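Local coordinates for hypothetical protein TM0486 (Thermotoga maritima, PDB 1VK8) that binds thiamin and takes part in the response of the cell to oxidative conditions, at the interface of chains A and B and the interface of chains A and C. Numbering follows the deposited sequence. Chains: chain A/B/C, hypothetical protein TM0486.

Chain A uses two separate surfaces to hold its neighbours, and the centres of contact 1 and contact 2 lie about 25 Å apart. They share no residue, but strand 82-92 serves both: A:Asp88 of this strand works in contact 1, and C:Tyr91, from the same strand of chain C, works in contact 2. Contact 1 adds the loop around residues 52-55 and the C-terminal helix 98-102, whereas contact 2 adds helix 62-76 and the turn that follows it. Both interfaces are two-fold symmetric, so together they could close the four copies of the deposited assembly into a tetramer built from two kinds of pair.

Contact 1: the interface of chains A and B. Residues chain A 19, 50, 54-55, 57, 88, 98, 101-102, 106; chain B 21, 52-55.
B:Lys21 leaves strand 16-24 with CG anti to its backbone N (chi1 -176°), runs extended to CE and bends only at its last torsion (chi4 84°), while A:Asp88 on strand 82-92 likewise holds CG anti to N (chi1 173°), so the two chains meet tip to tip. Ammonium NZ of B:Lys21 lies 2.7 Å from OD2 of A:Asp88, a salt bridge on the syn lone pair of that carboxylate oxygen. The same NZ hydrogen-bonds its own chain, reaching the carbonyl O of B:Ser54 at 2.8 Å on an in-plane lone pair; the lysine thus ties the loop of chain B to chain A. An alanine here would remove the salt bridge and the bond to the loop carbonyl, and would probably leave A:Asp88 poorly compensated and the B:Ser54 turn less well fixed. The ammonium of A:Lys101, which bonds the carbonyl O of B:Pro53 only weakly, lies near that of B:Lys21, and A:Asp88 is likely to offset the repulsion.

B:Pro53 is the main apolar plug, and its ring pushes into chain A. Its CG packs 3.7 Å from methyl CG2 of A:Thr57, the two side chains sliding past each other in opposite directions. From the helix 98-102 side, methyl CG1 of A:Val102 presses to 3.4 Å of B:Pro53 CA, and A:Ile98 lies alongside the ring. The carboxylate of A:Glu50 crosses the ring obliquely; A:Arg106, poorly ordered, grips that carboxylate end-on with NH1 and NH2, one nitrogen to each oxygen.

Near the symmetry axis A:Asn55 and B:Asn55 point tip to tip with amide planes slightly tilted against each other. Their ND2 atoms sit 2.9 Å apart, two donors as modelled, so one amide may really be turned round. Hydroxyl OG of A:Ser19 hydrogen-bonds OG1 of A:Thr57 at 2.6 Å, either one possibly the donor. Water 2 links the chains, 2.6 Å from OD2 of A:Asp88 and 3.1 Å from OG of B:Ser54.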
ATOM      1  N   SER A  19      -5.901   3.232   7.986  1.00  7.26           N
ATOM      2  CA  SER A  19      -5.526   4.332   7.104  1.00  8.23           C
ATOM      3  C   SER A  19      -6.140   4.099   5.745  1.00  9.80           C
ATOM      4  O   SER A  19      -5.963   3.037   5.175  1.00  9.56           O
ATOM      5  CB  SER A  19      -4.022   4.454   7.006  1.00 10.45           C
ATOM      6  OG  SER A  19      -3.534   4.793   8.284  1.00 15.03           O
ATOM      7  N   GLU A  50      -7.389  11.443  11.584  1.00  7.53           N
ATOM      8  CA  GLU A  50      -6.284  12.316  11.249  1.00  8.53           C
ATOM      9  C   GLU A  50      -6.067  12.310   9.738  1.00 10.01           C
ATOM     10  O   GLU A  50      -5.805  11.262   9.177  1.00  6.77           O
ATOM     11  CB  GLU A  50      -5.029  11.780  11.935  1.00  9.04           C
ATOM     12  CG  GLU A  50      -3.914  12.767  11.916  1.00 18.90           C
ATOM     13  CD  GLU A  50      -2.722  12.238  12.643  1.00 20.78           C
ATOM     14  OE1 GLU A  50      -2.825  11.966  13.858  1.00 20.46           O
ATOM     15  OE2 GLU A  50      -1.706  12.081  11.973  1.00 14.78           O
ATOM     16  N   SER A  54      -0.963  11.493   2.557  1.00  8.30           N
ATOM     17  CA  SER A  54      -1.161  10.361   1.651  1.00 10.63           C
ATOM     18  C   SER A  54      -2.396   9.517   1.961  1.00 10.40           C
ATOM     19  O   SER A  54      -2.839   8.708   1.134  1.00 10.35           O
ATOM     20  CB  SER A  54       0.109   9.510   1.621  1.00 14.69           C
ATOM     21  OG  SER A  54       0.190   8.661   2.753  1.00 19.20           O
ATOM     22  N   ASN A  55      -2.958   9.709   3.141  1.00  7.54           N
ATOM     23  CA  ASN A  55      -4.097   8.918   3.583  1.00  7.52           C
ATOM     24  C   ASN A  55      -4.762   9.589   4.764  1.00  7.77           C
ATOM     25  O   ASN A  55      -4.239  10.569   5.272  1.00  8.55           O
ATOM     26  CB  ASN A  55      -3.683   7.467   3.923  1.00  8.36           C
ATOM     27  CG  ASN A  55      -2.486   7.385   4.874  1.00 15.83           C
ATOM     28  OD1 ASN A  55      -2.400   8.106   5.844  1.00 18.63           O
ATOM     29  ND2 ASN A  55      -1.586   6.457   4.601  1.00 28.28           N
ATOM     30  N   THR A  57      -6.343   8.489   8.488  1.00  7.25           N
ATOM     31  CA  THR A  57      -6.374   7.405   9.457  1.00  5.38           C
ATOM     32  C   THR A  57      -7.516   7.579  10.433  1.00  7.00           C
ATOM     33  O   THR A  57      -7.686   8.663  11.002  1.00  7.70           O
ATOM     34  CB  THR A  57      -5.040   7.364  10.209  1.00  6.03           C
ATOM     35  OG1 THR A  57      -3.964   7.145   9.284  1.00  7.86           O
ATOM     36  CG2 THR A  57      -4.986   6.200  11.210  1.00  8.97           C
ATOM     37  N   ASP A  88      -5.084   0.269   5.151  1.00  7.25           N
ATOM     38  CA  ASP A  88      -3.946  -0.252   5.868  1.00  6.93           C
ATOM     39  C   ASP A  88      -4.372  -0.325   7.349  1.00  8.80           C
ATOM     40  O   ASP A  88      -4.519   0.690   8.032  1.00  4.63           O
ATOM     41  CB  ASP A  88      -2.795   0.702   5.568  1.00  9.52           C
ATOM     42  CG  ASP A  88      -1.535   0.430   6.374  1.00 16.15           C
ATOM     43  OD1 ASP A  88      -1.307  -0.717   6.790  1.00 15.19           O
ATOM     44  OD2 ASP A  88      -0.693   1.332   6.594  1.00 15.94           O
ATOM     45  N   ILE A  98      -4.038   5.529  17.570  1.00  7.84           N
ATOM     46  CA  ILE A  98      -3.216   6.547  16.924  1.00  8.10           C
ATOM     47  C   ILE A  98      -2.146   7.093  17.868  1.00  8.10           C
ATOM     48  O   ILE A  98      -0.979   7.173  17.494  1.00  8.16           O
ATOM     49  CB  ILE A  98      -4.100   7.688  16.354  1.00  7.96           C
ATOM     50  CG1 ILE A  98      -4.912   7.195  15.153  1.00  7.70           C
ATOM     51  CG2 ILE A  98      -3.252   8.874  15.976  1.00  7.93           C
ATOM     52  CD1 ILE A  98      -5.983   8.164  14.711  1.00 11.11           C
ATOM     53  N   LYS A 101       0.874   5.087  18.514  1.00 17.28           N
ATOM     54  CA  LYS A 101       1.708   5.004  17.315  1.00 18.61           C
ATOM     55  C   LYS A 101       2.471   6.315  17.031  1.00 19.52           C
ATOM     56  O   LYS A 101       3.585   6.258  16.531  1.00 23.70           O
ATOM     57  CB  LYS A 101       0.833   4.594  16.114  1.00 18.38           C
ATOM     58  CG  LYS A 101       0.624   3.054  15.953  1.00 21.63           C
ATOM     59  CD  LYS A 101      -0.767   2.644  15.570  1.00 17.65           C
ATOM     60  CE  LYS A 101      -1.078   2.840  14.109  1.00 12.13           C
ATOM     61  NZ  LYS A 101      -0.319   1.930  13.244  1.00 16.61           N
ATOM     62  N   VAL A 102       1.898   7.477  17.343  1.00 16.79           N
ATOM     63  CA  VAL A 102       2.498   8.767  16.950  1.00 18.88           C
ATOM     64  C   VAL A 102       2.993   9.698  18.053  1.00 18.95           C
ATOM     65  O   VAL A 102       3.813  10.569  17.791  1.00 18.39           O
ATOM     66  CB  VAL A 102       1.520   9.660  16.120  1.00 18.42           C
ATOM     67  CG1 VAL A 102       1.077   8.958  14.912  1.00 19.45           C
ATOM     68  CG2 VAL A 102       0.321  10.156  16.959  1.00 20.34           C
ATOM     69  N   ARG A 106       5.737  13.321  18.520  1.00 34.05           N
ATOM     70  CA  ARG A 106       4.999  14.586  18.528  1.00 37.93           C
ATOM     71  C   ARG A 106       4.981  15.233  19.917  1.00 41.01           C
ATOM     72  O   ARG A 106       4.126  16.074  20.234  1.00 41.66           O
ATOM     73  CB  ARG A 106       3.556  14.330  18.129  1.00 39.47           C
ATOM     74  CG  ARG A 106       3.375  13.998  16.692  1.00 36.51           C
ATOM     75  CD  ARG A 106       1.954  14.126  16.266  1.00 31.16           C
ATOM     76  NE  ARG A 106       1.783  13.608  14.917  1.00 30.32           N
ATOM     77  CZ  ARG A 106       0.691  13.029  14.479  1.00 19.18           C
ATOM     78  NH1 ARG A 106      -0.358  12.859  15.278  1.00 24.80           N
ATOM     79  NH2 ARG A 106       0.652  12.595  13.235  1.00 17.02           N
ATOM     80  OXT ARG A 106       5.799  14.933  20.791  1.00 43.48           O
TER
ATOM     81  N   LYS B  21       6.697   3.355   4.841  1.00  8.25           N
ATOM     82  CA  LYS B  21       6.245   2.482   5.917  1.00  5.80           C
ATOM     83  C   LYS B  21       7.209   1.322   6.041  1.00  4.85           C
ATOM     84  O   LYS B  21       7.545   0.671   5.057  1.00  7.36           O
ATOM     85  CB  LYS B  21       4.835   1.953   5.652  1.00  7.76           C
ATOM     86  CG  LYS B  21       4.247   1.108   6.745  1.00  7.40           C
ATOM     87  CD  LYS B  21       2.914   0.501   6.359  1.00  8.29           C
ATOM     88  CE  LYS B  21       2.186  -0.080   7.546  1.00  8.56           C
ATOM     89  NZ  LYS B  21       1.399   0.972   8.288  1.00 12.46           N
ATOM     90  N   GLY B  52       3.174  10.181  10.560  1.00  4.62           N
ATOM     91  CA  GLY B  52       1.775   9.838  10.760  1.00  7.89           C
ATOM     92  C   GLY B  52       1.622   8.528  11.473  1.00  7.36           C
ATOM     93  O   GLY B  52       2.607   7.830  11.690  1.00  8.08           O
ATOM     94  N   PRO B  53       0.375   8.163  11.816  1.00  7.88           N
ATOM     95  CA  PRO B  53       0.091   6.858  12.431  1.00  9.06           C
ATOM     96  C   PRO B  53       0.540   5.643  11.604  1.00  8.79           C
ATOM     97  O   PRO B  53       0.915   4.628  12.162  1.00 10.78           O
ATOM     98  CB  PRO B  53      -1.446   6.850  12.594  1.00 10.06           C
ATOM     99  CG  PRO B  53      -1.949   8.158  12.177  1.00  8.62           C
ATOM    100  CD  PRO B  53      -0.837   8.984  11.641  1.00  7.97           C
ATOM    101  N   SER B  54       0.549   5.735  10.288  1.00  7.92           N
ATOM    102  CA  SER B  54       0.802   4.555   9.471  1.00  7.08           C
ATOM    103  C   SER B  54       2.048   4.611   8.614  1.00  7.11           C
ATOM    104  O   SER B  54       2.479   3.598   8.055  1.00  8.57           O
ATOM    105  CB  SER B  54      -0.406   4.325   8.558  1.00 11.07           C
ATOM    106  OG  SER B  54      -0.431   5.331   7.561  1.00 26.94           O
ATOM    107  N   ASN B  55       2.621   5.800   8.502  1.00  8.02           N
ATOM    108  CA  ASN B  55       3.776   6.033   7.662  1.00  8.49           C
ATOM    109  C   ASN B  55       4.406   7.380   7.983  1.00 10.09           C
ATOM    110  O   ASN B  55       3.877   8.147   8.775  1.00  9.71           O
ATOM    111  CB  ASN B  55       3.398   5.945   6.169  1.00 10.29           C
ATOM    112  CG  ASN B  55       2.155   6.764   5.798  1.00 15.23           C
ATOM    113  OD1 ASN B  55       1.981   7.879   6.220  1.00 24.43           O
ATOM    114  ND2 ASN B  55       1.334   6.201   4.933  1.00 33.13           N
TER
HETATM  115  O   HOH W   1      -1.036  -0.877   9.395  1.00 17.67           O
HETATM  116  O   HOH W   2      -0.290   3.456   5.140  1.00 36.51           O

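Contact 2: the interface of chains A and C. Residues chain A 73-74, 77, 81; chain C 14, 62, 91, 93.
The last turn of helix 62-76 in chain A, with the turn that leads from it towards strand 82-92, packs against the end of strand 82-92 of chain C, the loop residue C:Ala93 just beyond it, the first residue of helix 62-76 and C:Pro14, the first modelled residue of chain C. C:Tyr91 buries more surface than any other residue of the patch. Its CG is anti to the backbone N (chi1 -167°), which sends the ring across to chain A with the phenol hydroxyl leading. A:Arg74 crosses the tyrosine at about a right angle, guanidinium and ring planes 67° apart, and places NH1 at 2.8 Å from OH of C:Tyr91, in the plane of the ring at its edge. The chemistry makes this a hydrogen bond from arginine to phenol. That hydroxyl in turn donates to carboxylate oxygen OE1 of A:Glu77 at 3.3 Å, met nearly along the C-O axis; the glutamate is poorly ordered, so this link is the looser one. Held between a cation and a carboxylate, the phenol oxygen would probably be somewhat polarised.

Bends at chi2 and chi3 of A:Arg74 also bring its NH2 to the edge of the C:Phe62 ring, 3.5 Å from CD2, while C:Pro14 CD lies at the edge of the guanidinium. Methyl CB of A:Ala73 fills the ground between the two aromatic rings, 3.6 Å from CE2 of C:Phe62 and 3.8 Å from CE2 of C:Tyr91.

At the other end the grip is made by backbone. Amide N of C:Ala93 donates to carbonyl O of A:Lys81 at 2.9 Å, almost straight at 171° and nearly along the C=O axis. The A:Lys81 side chain folds back, its NZ bonding the carbonyl O of A:Glu77 at 2.8 Å, which is likely to steady the turn, and its CD packs against C:Ala93 CB. Repeated by symmetry, the patch joins chains A and C in the deposited assembly and may contribute to a tetramer.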
ATOM      1  N   ALA A  73     -17.505   3.481  -0.191  1.00  7.12           N
ATOM      2  CA  ALA A  73     -17.313   3.103  -1.580  1.00  7.06           C
ATOM      3  C   ALA A  73     -18.533   3.445  -2.422  1.00  8.47           C
ATOM      4  O   ALA A  73     -18.394   3.956  -3.528  1.00  7.25           O
ATOM      5  CB  ALA A  73     -16.977   1.657  -1.687  1.00  6.10           C
ATOM      6  N   ARG A  74     -19.725   3.158  -1.902  1.00  8.74           N
ATOM      7  CA  ARG A  74     -20.977   3.424  -2.603  1.00 10.15           C
ATOM      8  C   ARG A  74     -21.163   4.927  -2.804  1.00 11.04           C
ATOM      9  O   ARG A  74     -21.519   5.392  -3.891  1.00  9.87           O
ATOM     10  CB  ARG A  74     -22.162   2.869  -1.785  1.00 12.15           C
ATOM     11  CG  ARG A  74     -23.248   2.217  -2.613  0.60 27.37           C
ATOM     12  CD  ARG A  74     -22.942   0.785  -2.976  0.60 31.24           C
ATOM     13  NE  ARG A  74     -22.143   0.154  -1.941  0.60 24.80           N
ATOM     14  CZ  ARG A  74     -21.280  -0.858  -2.101  0.60 23.07           C
ATOM     15  NH1 ARG A  74     -21.045  -1.455  -3.297  0.60 10.28           N
ATOM     16  NH2 ARG A  74     -20.637  -1.264  -1.012  0.60  2.00           N
ATOM     17  N   GLU A  77     -18.900   6.524  -5.536  1.00 10.42           N
ATOM     18  CA  GLU A  77     -19.373   6.222  -6.884  1.00 13.19           C
ATOM     19  C   GLU A  77     -20.011   7.407  -7.600  1.00 13.07           C
ATOM     20  O   GLU A  77     -19.850   7.526  -8.808  1.00 12.56           O
ATOM     21  CB  GLU A  77     -20.335   5.030  -6.844  1.00 16.11           C
ATOM     22  CG  GLU A  77     -20.570   4.330  -8.181  1.00 30.21           C
ATOM     23  CD  GLU A  77     -21.533   3.151  -8.051  1.00 39.62           C
ATOM     24  OE1 GLU A  77     -21.357   2.294  -7.131  1.00 36.15           O
ATOM     25  OE2 GLU A  77     -22.481   3.096  -8.871  1.00 51.59           O
ATOM     26  N   LYS A  81     -16.411   6.955 -10.939  1.00  9.77           N
ATOM     27  CA  LYS A  81     -16.979   5.665 -11.268  1.00 11.89           C
ATOM     28  C   LYS A  81     -15.919   4.554 -11.171  1.00  9.77           C
ATOM     29  O   LYS A  81     -16.259   3.390 -11.142  1.00 11.73           O
ATOM     30  CB  LYS A  81     -17.639   5.732 -12.656  1.00 13.42           C
ATOM     31  CG  LYS A  81     -18.883   6.636 -12.679  1.00 15.53           C
ATOM     32  CD  LYS A  81     -20.036   6.027 -11.850  1.00 26.85           C
ATOM     33  CE  LYS A  81     -21.291   6.918 -11.844  1.00 33.27           C
ATOM     34  NZ  LYS A  81     -21.043   8.241 -11.182  1.00 29.13           N
TER
ATOM     35  N   PRO C  14     -21.622  -4.041  -7.089  1.00 26.55           N
ATOM     36  CA  PRO C  14     -20.645  -4.584  -8.092  1.00 24.10           C
ATOM     37  C   PRO C  14     -19.655  -5.623  -7.556  1.00 20.42           C
ATOM     38  O   PRO C  14     -19.271  -5.571  -6.338  1.00 13.20           O
ATOM     39  CB  PRO C  14     -19.839  -3.338  -8.508  1.00 25.36           C
ATOM     40  CG  PRO C  14     -19.940  -2.414  -7.307  1.00 27.60           C
ATOM     41  CD  PRO C  14     -21.406  -2.593  -6.869  1.00 26.32           C
ATOM     42  N   PHE C  62     -18.337  -6.734  -3.512  1.00  7.07           N
ATOM     43  CA  PHE C  62     -17.577  -5.908  -2.551  1.00  7.09           C
ATOM     44  C   PHE C  62     -17.989  -6.078  -1.087  1.00  6.37           C
ATOM     45  O   PHE C  62     -17.133  -6.285  -0.236  1.00  5.67           O
ATOM     46  CB  PHE C  62     -17.625  -4.416  -2.926  1.00  8.89           C
ATOM     47  CG  PHE C  62     -16.788  -3.550  -2.028  1.00 12.27           C
ATOM     48  CD1 PHE C  62     -15.440  -3.812  -1.870  1.00 20.55           C
ATOM     49  CD2 PHE C  62     -17.339  -2.512  -1.308  1.00 17.15           C
ATOM     50  CE1 PHE C  62     -14.658  -3.041  -1.005  1.00 23.93           C
ATOM     51  CE2 PHE C  62     -16.545  -1.732  -0.464  1.00 10.51           C
ATOM     52  CZ  PHE C  62     -15.222  -2.005  -0.316  1.00 16.36           C
ATOM     53  N   TYR C  91     -12.258  -0.559  -7.355  1.00  6.26           N
ATOM     54  CA  TYR C  91     -13.694  -0.408  -7.334  1.00  6.05           C
ATOM     55  C   TYR C  91     -14.120   0.212  -8.644  1.00  5.77           C
ATOM     56  O   TYR C  91     -13.706   1.288  -8.959  1.00  5.24           O
ATOM     57  CB  TYR C  91     -14.124   0.509  -6.175  1.00  5.87           C
ATOM     58  CG  TYR C  91     -15.624   0.459  -5.908  1.00  4.52           C
ATOM     59  CD1 TYR C  91     -16.504   1.259  -6.620  1.00  7.69           C
ATOM     60  CD2 TYR C  91     -16.149  -0.429  -4.974  1.00  8.36           C
ATOM     61  CE1 TYR C  91     -17.906   1.193  -6.391  1.00 11.34           C
ATOM     62  CE2 TYR C  91     -17.521  -0.517  -4.759  1.00  7.18           C
ATOM     63  CZ  TYR C  91     -18.384   0.295  -5.443  1.00  8.97           C
ATOM     64  OH  TYR C  91     -19.717   0.199  -5.181  1.00 15.45           O
ATOM     65  N   ALA C  93     -17.716   0.930 -10.920  1.00 13.13           N
ATOM     66  CA  ALA C  93     -19.147   0.848 -11.189  1.00 15.37           C
ATOM     67  C   ALA C  93     -19.414  -0.147 -12.321  1.00 14.72           C
ATOM     68  O   ALA C  93     -18.876  -0.021 -13.428  1.00 17.63           O
ATOM     69  CB  ALA C  93     -19.689   2.254 -11.564  1.00 16.98           C
TER